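Local structure of Cwp19 (Clostridioides difficile, 5OQ3) at residues A[113-127]-A[182-194]. The protein probably hydrolyses glycosidic bonds of the cell wall through the TIM-barrel domain described here, and may have N-acetylmuramoyl-L-alanine amidase activity. Numbering follows the deposited sequence.
Sequences HKRGMEFHAWFNPYR and YDIDGVHFDDYFY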
loop_
_atom_site.group_PDB
_atom_site.type_symbol
_atom_site.label_atom_id
_atom_site.label_comp_id
_atom_site.label_asym_id
_atom_site.label_seq_id
_atom_site.Cartn_x
_atom_site.Cartn_y
_atom_site.Cartn_z
ATOM N N HIS A 113 -11.609 5.059 15.556
ATOM C CA HIS A 113 -11.867 6.413 15.984
ATOM C C HIS A 113 -12.152 6.557 17.484
ATOM O O HIS A 113 -11.748 7.545 18.103
ATOM C CB HIS A 113 -13.001 6.975 15.178
ATOM C CG HIS A 113 -12.613 7.283 13.756
ATOM N ND1 HIS A 113 -13.543 7.602 12.778
ATOM C CD2 HIS A 113 -11.400 7.342 13.151
ATOM C CE1 HIS A 113 -12.905 7.893 11.654
ATOM N NE2 HIS A 113 -11.602 7.746 11.852
ATOM N N LYS A 114 -12.830 5.562 18.069
ATOM C CA LYS A 114 -13.089 5.626 19.530
ATOM C C LYS A 114 -11.793 5.576 20.328
ATOM O O LYS A 114 -11.762 6.031 21.476
ATOM C CB LYS A 114 -14.039 4.482 19.949
ATOM C CG LYS A 114 -15.472 4.832 19.571
ATOM C CD LYS A 114 -16.487 3.831 20.100
ATOM C CE LYS A 114 -16.328 2.466 19.478
ATOM N NZ LYS A 114 -17.382 1.564 19.992
ATOM N N ARG A 115 -10.733 5.019 19.743
ATOM C CA ARG A 115 -9.429 4.963 20.364
ATOM C C ARG A 115 -8.509 6.136 19.931
ATOM O O ARG A 115 -7.313 6.122 20.215
ATOM C CB ARG A 115 -8.764 3.637 20.027
ATOM C CG ARG A 115 -9.417 2.456 20.712
ATOM C CD ARG A 115 -8.953 1.160 20.083
ATOM N NE ARG A 115 -9.508 0.033 20.794
ATOM C CZ ARG A 115 -10.759 -0.392 20.701
ATOM N NH1 ARG A 115 -11.635 0.184 19.883
ATOM N NH2 ARG A 115 -11.162 -1.421 21.444
ATOM N N GLY A 116 -9.045 7.148 19.272
ATOM C CA GLY A 116 -8.254 8.285 18.850
ATOM C C GLY A 116 -7.248 7.967 17.760
ATOM O O GLY A 116 -6.232 8.657 17.643
ATOM N N MET A 117 -7.539 6.923 16.965
ATOM C CA MET A 117 -6.658 6.514 15.887
ATOM C C MET A 117 -7.277 6.868 14.544
ATOM O O MET A 117 -8.485 6.754 14.368
ATOM C CB MET A 117 -6.418 5.016 15.926
ATOM C CG MET A 117 -5.817 4.543 17.235
ATOM S SD MET A 117 -5.715 2.804 17.520
ATOM C CE MET A 117 -4.280 2.361 16.573
ATOM N N GLU A 118 -6.445 7.335 13.616
ATOM C CA GLU A 118 -6.875 7.575 12.255
ATOM C C GLU A 118 -6.919 6.263 11.480
ATOM O O GLU A 118 -6.270 5.263 11.864
ATOM C CB GLU A 118 -5.952 8.578 11.550
ATOM C CG GLU A 118 -5.818 9.906 12.272
ATOM C CD GLU A 118 -6.696 10.977 11.753
ATOM O OE1 GLU A 118 -6.739 11.177 10.532
ATOM O OE2 GLU A 118 -7.275 11.712 12.570
ATOM N N PHE A 119 -7.728 6.271 10.431
ATOM C CA PHE A 119 -7.985 5.081 9.637
ATOM C C PHE A 119 -7.724 5.420 8.177
ATOM O O PHE A 119 -8.401 6.266 7.582
ATOM C CB PHE A 119 -9.439 4.635 9.804
ATOM C CG PHE A 119 -9.726 3.329 9.129
ATOM C CD1 PHE A 119 -10.004 3.275 7.774
ATOM C CD2 PHE A 119 -9.710 2.136 9.859
ATOM C CE1 PHE A 119 -10.250 2.083 7.152
ATOM C CE2 PHE A 119 -9.971 0.929 9.227
ATOM C CZ PHE A 119 -10.251 0.914 7.879
ATOM N N HIS A 120 -6.758 4.768 7.567
ATOM C CA HIS A 120 -6.478 4.881 6.128
ATOM C C HIS A 120 -6.894 3.563 5.467
ATOM O O HIS A 120 -6.440 2.500 5.836
ATOM C CB HIS A 120 -5.017 5.166 5.827
ATOM C CG HIS A 120 -4.562 6.519 6.271
ATOM N ND1 HIS A 120 -3.470 7.146 5.710
ATOM C CD2 HIS A 120 -5.057 7.385 7.195
ATOM C CE1 HIS A 120 -3.307 8.321 6.288
ATOM N NE2 HIS A 120 -4.243 8.490 7.195
ATOM N N ALA A 121 -7.783 3.647 4.488
ATOM C CA ALA A 121 -8.227 2.508 3.688
ATOM C C ALA A 121 -7.206 2.213 2.607
ATOM O O ALA A 121 -6.938 3.074 1.750
ATOM C CB ALA A 121 -9.582 2.817 3.070
ATOM N N TRP A 122 -6.638 1.000 2.655
ATOM C CA TRP A 122 -5.618 0.567 1.743
ATOM C C TRP A 122 -6.223 -0.326 0.637
ATOM O O TRP A 122 -6.910 -1.310 0.917
ATOM C CB TRP A 122 -4.520 -0.106 2.547
ATOM C CG TRP A 122 -3.560 -1.050 1.923
ATOM C CD1 TRP A 122 -3.185 -1.139 0.597
ATOM C CD2 TRP A 122 -2.763 -1.999 2.622
ATOM N NE1 TRP A 122 -2.258 -2.128 0.447
ATOM C CE2 TRP A 122 -1.992 -2.678 1.663
ATOM C CE3 TRP A 122 -2.660 -2.390 3.960
ATOM C CZ2 TRP A 122 -1.084 -3.699 2.002
ATOM C CZ3 TRP A 122 -1.787 -3.421 4.296
ATOM C CH2 TRP A 122 -1.013 -4.058 3.319
ATOM N N PHE A 123 -5.894 0.048 -0.588
ATOM C CA PHE A 123 -6.351 -0.633 -1.802
ATOM C C PHE A 123 -5.159 -1.117 -2.635
ATOM O O PHE A 123 -4.151 -0.398 -2.781
ATOM C CB PHE A 123 -7.151 0.331 -2.681
ATOM C CG PHE A 123 -8.353 0.936 -2.023
ATOM C CD1 PHE A 123 -8.255 2.078 -1.206
ATOM C CD2 PHE A 123 -9.621 0.470 -2.321
ATOM C CE1 PHE A 123 -9.365 2.639 -0.633
ATOM C CE2 PHE A 123 -10.733 1.029 -1.734
ATOM C CZ PHE A 123 -10.616 2.142 -0.907
ATOM N N ASN A 124 -5.306 -2.299 -3.248
ATOM C CA ASN A 124 -4.405 -2.758 -4.306
ATOM C C ASN A 124 -5.147 -2.505 -5.638
ATOM O O ASN A 124 -6.194 -3.090 -5.860
ATOM C CB ASN A 124 -4.034 -4.218 -4.086
ATOM C CG ASN A 124 -3.111 -4.745 -5.161
ATOM O OD1 ASN A 124 -3.325 -4.495 -6.358
ATOM N ND2 ASN A 124 -2.104 -5.542 -4.742
ATOM N N PRO A 125 -4.662 -1.586 -6.497
ATOM C CA PRO A 125 -5.496 -1.225 -7.639
ATOM C C PRO A 125 -5.667 -2.335 -8.699
ATOM O O PRO A 125 -6.794 -2.546 -9.155
ATOM C CB PRO A 125 -4.765 0.005 -8.237
ATOM C CG PRO A 125 -3.394 -0.030 -7.668
ATOM C CD PRO A 125 -3.486 -0.707 -6.352
ATOM N N TYR A 126 -4.565 -2.949 -9.158
ATOM C CA TYR A 126 -4.594 -3.754 -10.403
ATOM C C TYR A 126 -4.634 -5.284 -10.202
ATOM O O TYR A 126 -4.908 -5.973 -11.160
ATOM C CB TYR A 126 -3.402 -3.460 -11.316
ATOM C CG TYR A 126 -3.112 -1.982 -11.581
ATOM C CD1 TYR A 126 -4.004 -1.164 -12.253
ATOM C CD2 TYR A 126 -1.909 -1.433 -11.193
ATOM C CE1 TYR A 126 -3.715 0.163 -12.512
ATOM C CE2 TYR A 126 -1.582 -0.119 -11.472
ATOM C CZ TYR A 126 -2.490 0.678 -12.151
ATOM O OH TYR A 126 -2.141 1.975 -12.398
ATOM N N ARG A 127 -4.363 -5.805 -8.993
ATOM C CA ARG A 127 -4.357 -7.246 -8.821
ATOM C C ARG A 127 -5.740 -7.796 -9.055
ATOM O O ARG A 127 -6.739 -7.239 -8.576
ATOM C CB ARG A 127 -3.903 -7.571 -7.393
ATOM C CG ARG A 127 -4.137 -9.024 -6.924
ATOM C CD ARG A 127 -3.788 -9.183 -5.450
ATOM N NE ARG A 127 -2.353 -9.084 -5.232
ATOM C CZ ARG A 127 -1.778 -8.737 -4.079
ATOM N NH1 ARG A 127 -2.503 -8.498 -2.994
ATOM N NH2 ARG A 127 -0.450 -8.665 -4.002
ATOM N N TYR A 182 -18.078 5.905 3.813
ATOM C CA TYR A 182 -17.416 5.530 5.046
ATOM C C TYR A 182 -16.561 6.681 5.570
ATOM O O TYR A 182 -15.957 7.399 4.770
ATOM C CB TYR A 182 -16.545 4.280 4.857
ATOM C CG TYR A 182 -17.357 3.052 4.449
ATOM C CD1 TYR A 182 -17.995 2.272 5.399
ATOM C CD2 TYR A 182 -17.509 2.716 3.121
ATOM C CE1 TYR A 182 -18.757 1.178 5.017
ATOM C CE2 TYR A 182 -18.243 1.623 2.710
ATOM C CZ TYR A 182 -18.898 0.852 3.678
ATOM O OH TYR A 182 -19.629 -0.251 3.258
ATOM N N ASP A 183 -16.402 6.750 6.871
ATOM C CA ASP A 183 -15.707 7.873 7.523
ATOM C C ASP A 183 -14.197 7.642 7.601
ATOM O O ASP A 183 -13.581 7.716 8.682
ATOM C CB ASP A 183 -16.309 8.077 8.923
ATOM C CG ASP A 183 -15.741 9.257 9.643
ATOM O OD1 ASP A 183 -15.396 10.237 8.956
ATOM O OD2 ASP A 183 -15.634 9.184 10.894
ATOM N N ILE A 184 -13.602 7.366 6.454
ATOM C CA ILE A 184 -12.183 7.207 6.398
ATOM C C ILE A 184 -11.428 8.500 6.557
ATOM O O ILE A 184 -11.903 9.563 6.174
ATOM C CB ILE A 184 -11.742 6.471 5.114
ATOM C CG1 ILE A 184 -12.109 7.261 3.845
ATOM C CG2 ILE A 184 -12.367 5.057 5.039
ATOM C CD1 ILE A 184 -11.476 6.682 2.587
ATOM N N ASP A 185 -10.182 8.423 7.011
ATOM C CA ASP A 185 -9.304 9.610 7.106
ATOM C C ASP A 185 -8.296 9.711 5.960
ATOM O O ASP A 185 -7.797 10.793 5.647
ATOM C CB ASP A 185 -8.536 9.568 8.428
ATOM C CG ASP A 185 -9.462 9.457 9.587
ATOM O OD1 ASP A 185 -10.243 10.409 9.805
ATOM O OD2 ASP A 185 -9.503 8.426 10.283
ATOM N N GLY A 186 -8.052 8.578 5.289
ATOM C CA GLY A 186 -7.079 8.502 4.191
ATOM C C GLY A 186 -7.376 7.357 3.256
ATOM O O GLY A 186 -8.060 6.391 3.639
ATOM N N VAL A 187 -6.838 7.482 2.052
ATOM C CA VAL A 187 -6.793 6.401 1.036
ATOM C C VAL A 187 -5.313 6.131 0.769
ATOM O O VAL A 187 -4.544 7.073 0.599
ATOM C CB VAL A 187 -7.538 6.868 -0.256
ATOM C CG1 VAL A 187 -7.296 5.889 -1.399
ATOM C CG2 VAL A 187 -9.015 7.131 0.027
ATOM N N HIS A 188 -4.957 4.846 0.746
ATOM C CA HIS A 188 -3.588 4.409 0.644
ATOM C C HIS A 188 -3.451 3.331 -0.440
ATOM O O HIS A 188 -4.250 2.366 -0.450
ATOM C CB HIS A 188 -3.198 3.798 1.979
ATOM C CG HIS A 188 -1.782 3.310 2.094
ATOM N ND1 HIS A 188 -0.790 4.084 2.650
ATOM C CD2 HIS A 188 -1.229 2.113 1.822
ATOM C CE1 HIS A 188 0.333 3.384 2.686
ATOM N NE2 HIS A 188 0.097 2.188 2.188
ATOM N N PHE A 189 -2.463 3.472 -1.329
ATOM C CA PHE A 189 -2.044 2.372 -2.221
ATOM C C PHE A 189 -0.657 1.930 -1.781
ATOM O O PHE A 189 0.171 2.770 -1.427
ATOM C CB PHE A 189 -1.939 2.812 -3.711
ATOM C CG PHE A 189 -3.248 3.181 -4.389
ATOM C CD1 PHE A 189 -4.520 3.050 -3.805
ATOM C CD2 PHE A 189 -3.192 3.620 -5.681
ATOM C CE1 PHE A 189 -5.679 3.398 -4.496
ATOM C CE2 PHE A 189 -4.342 3.928 -6.379
ATOM C CZ PHE A 189 -5.567 3.824 -5.793
ATOM N N ASP A 190 -0.413 0.618 -1.846
ATOM C CA ASP A 190 0.922 0.098 -1.611
ATOM C C ASP A 190 1.697 0.006 -2.922
ATOM O O ASP A 190 1.489 0.833 -3.833
ATOM C CB ASP A 190 0.905 -1.182 -0.765
ATOM C CG ASP A 190 0.217 -2.349 -1.426
ATOM O OD1 ASP A 190 -0.846 -2.130 -2.057
ATOM O OD2 ASP A 190 0.645 -3.514 -1.221
ATOM N N ASP A 191 2.617 -0.939 -3.064
ATOM C CA ASP A 191 3.717 -0.792 -4.002
ATOM C C ASP A 191 3.547 -1.541 -5.321
ATOM O O ASP A 191 4.485 -1.532 -6.122
ATOM C CB ASP A 191 5.027 -1.248 -3.325
ATOM C CG ASP A 191 4.945 -2.662 -2.715
ATOM O OD1 ASP A 191 4.154 -2.919 -1.752
ATOM O OD2 ASP A 191 5.686 -3.535 -3.213
ATOM N N TYR A 192 2.367 -2.112 -5.583
ATOM C CA TYR A 192 2.164 -2.933 -6.767
ATOM C C TYR A 192 1.514 -2.116 -7.879
ATOM O O TYR A 192 0.422 -1.561 -7.715
ATOM C CB TYR A 192 1.370 -4.203 -6.479
ATOM C CG TYR A 192 1.998 -5.091 -5.445
ATOM C CD1 TYR A 192 3.090 -5.892 -5.763
ATOM C CD2 TYR A 192 1.517 -5.127 -4.138
ATOM C CE1 TYR A 192 3.674 -6.706 -4.814
ATOM C CE2 TYR A 192 2.105 -5.948 -3.177
ATOM C CZ TYR A 192 3.160 -6.736 -3.534
ATOM O OH TYR A 192 3.735 -7.532 -2.582
ATOM N N PHE A 193 2.210 -2.078 -9.012
ATOM C CA PHE A 193 1.744 -1.376 -10.157
ATOM C C PHE A 193 1.796 -2.338 -11.347
ATOM O O PHE A 193 1.139 -3.370 -11.291
ATOM C CB PHE A 193 2.523 -0.047 -10.321
ATOM C CG PHE A 193 2.292 0.881 -9.192
ATOM C CD1 PHE A 193 1.149 1.638 -9.163
ATOM C CD2 PHE A 193 3.139 0.868 -8.084
ATOM C CE1 PHE A 193 0.888 2.457 -8.121
ATOM C CE2 PHE A 193 2.871 1.687 -7.032
ATOM C CZ PHE A 193 1.748 2.484 -7.043
ATOM N N TYR A 194 2.623 -2.106 -12.355
ATOM C CA TYR A 194 2.795 -3.114 -13.388
ATOM C C TYR A 194 3.594 -4.246 -12.763
ATOM O O TYR A 194 4.471 -3.991 -11.935
ATOM C CB TYR A 194 3.562 -2.551 -14.597
ATOM C CG TYR A 194 2.748 -1.737 -15.550
ATOM C CD1 TYR A 194 2.539 -0.387 -15.337
ATOM C CD2 TYR A 194 2.220 -2.314 -16.715
ATOM C CE1 TYR A 194 1.800 0.386 -16.246
ATOM C CE2 TYR A 194 1.493 -1.558 -17.632
ATOM C CZ TYR A 194 1.256 -0.224 -17.365
ATOM O OH TYR A 194 0.522 0.497 -18.262
HETATM O O HOH W 1 -1.796 -3.168 -8.110
HETATM O O HOH W 2 -1.597 -5.119 -1.889
#
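Ala121 and Val187 form a parallel bridge between strands 118-123 and 186-189, whose axes approach to 4.3 Å and diverge by 37°. Ala121 N donates to Gly186 O and Ala121 O accepts from His188 N; Phe123 N then reaches His188 O at 2.8 Å, continuing the parallel pairing. At the N-terminal end, Asp185 OD2 receives two bonds: its syn lone pair takes NE2 of His113, 2.7 Å away in the imidazole plane, while its anti lone pair takes the backbone N of Phe119 at 2.8 Å. Two donors on one oxygen fix the carboxylate and tie the end of helix 104-114 to the start of both strands. Gly186 CA lies over a face of the His120 ring, 3.9 Å from its centroid, a CH-pi contact. On the same side of the sheet, the edge of His188 meets the face of the Trp122 five-membered ring, planes 74° apart, and the hydroxyl of Tyr286 is hydrogen-bonded to ND1 of His120 and of His188. NE1 of Trp122, its ring swung opposite the backbone N (chi1 159°), reaches Asp190 OD1 at 2.9 Å, meeting that oxygen from above the carboxylate plane. One water joins Asp190 OD2 to Asn124 ND2, and another links Asn124 OD1 and Tyr126 N with Tyr192 O. The other side is apolar: Phe123 CE1 packs on Val187 CG1 at 3.9 Å, and helix 165-181 covers Phe123, Val187 and Phe189. His120, Trp122 and His188 facing the barrel interior, with Ala121, Val187, Phe123 and Phe189 on the helix-facing side, mark adjacent third and fourth strands of an eight-stranded TIM barrel, with Asp190 just beyond the C-terminal end of strand 186-189.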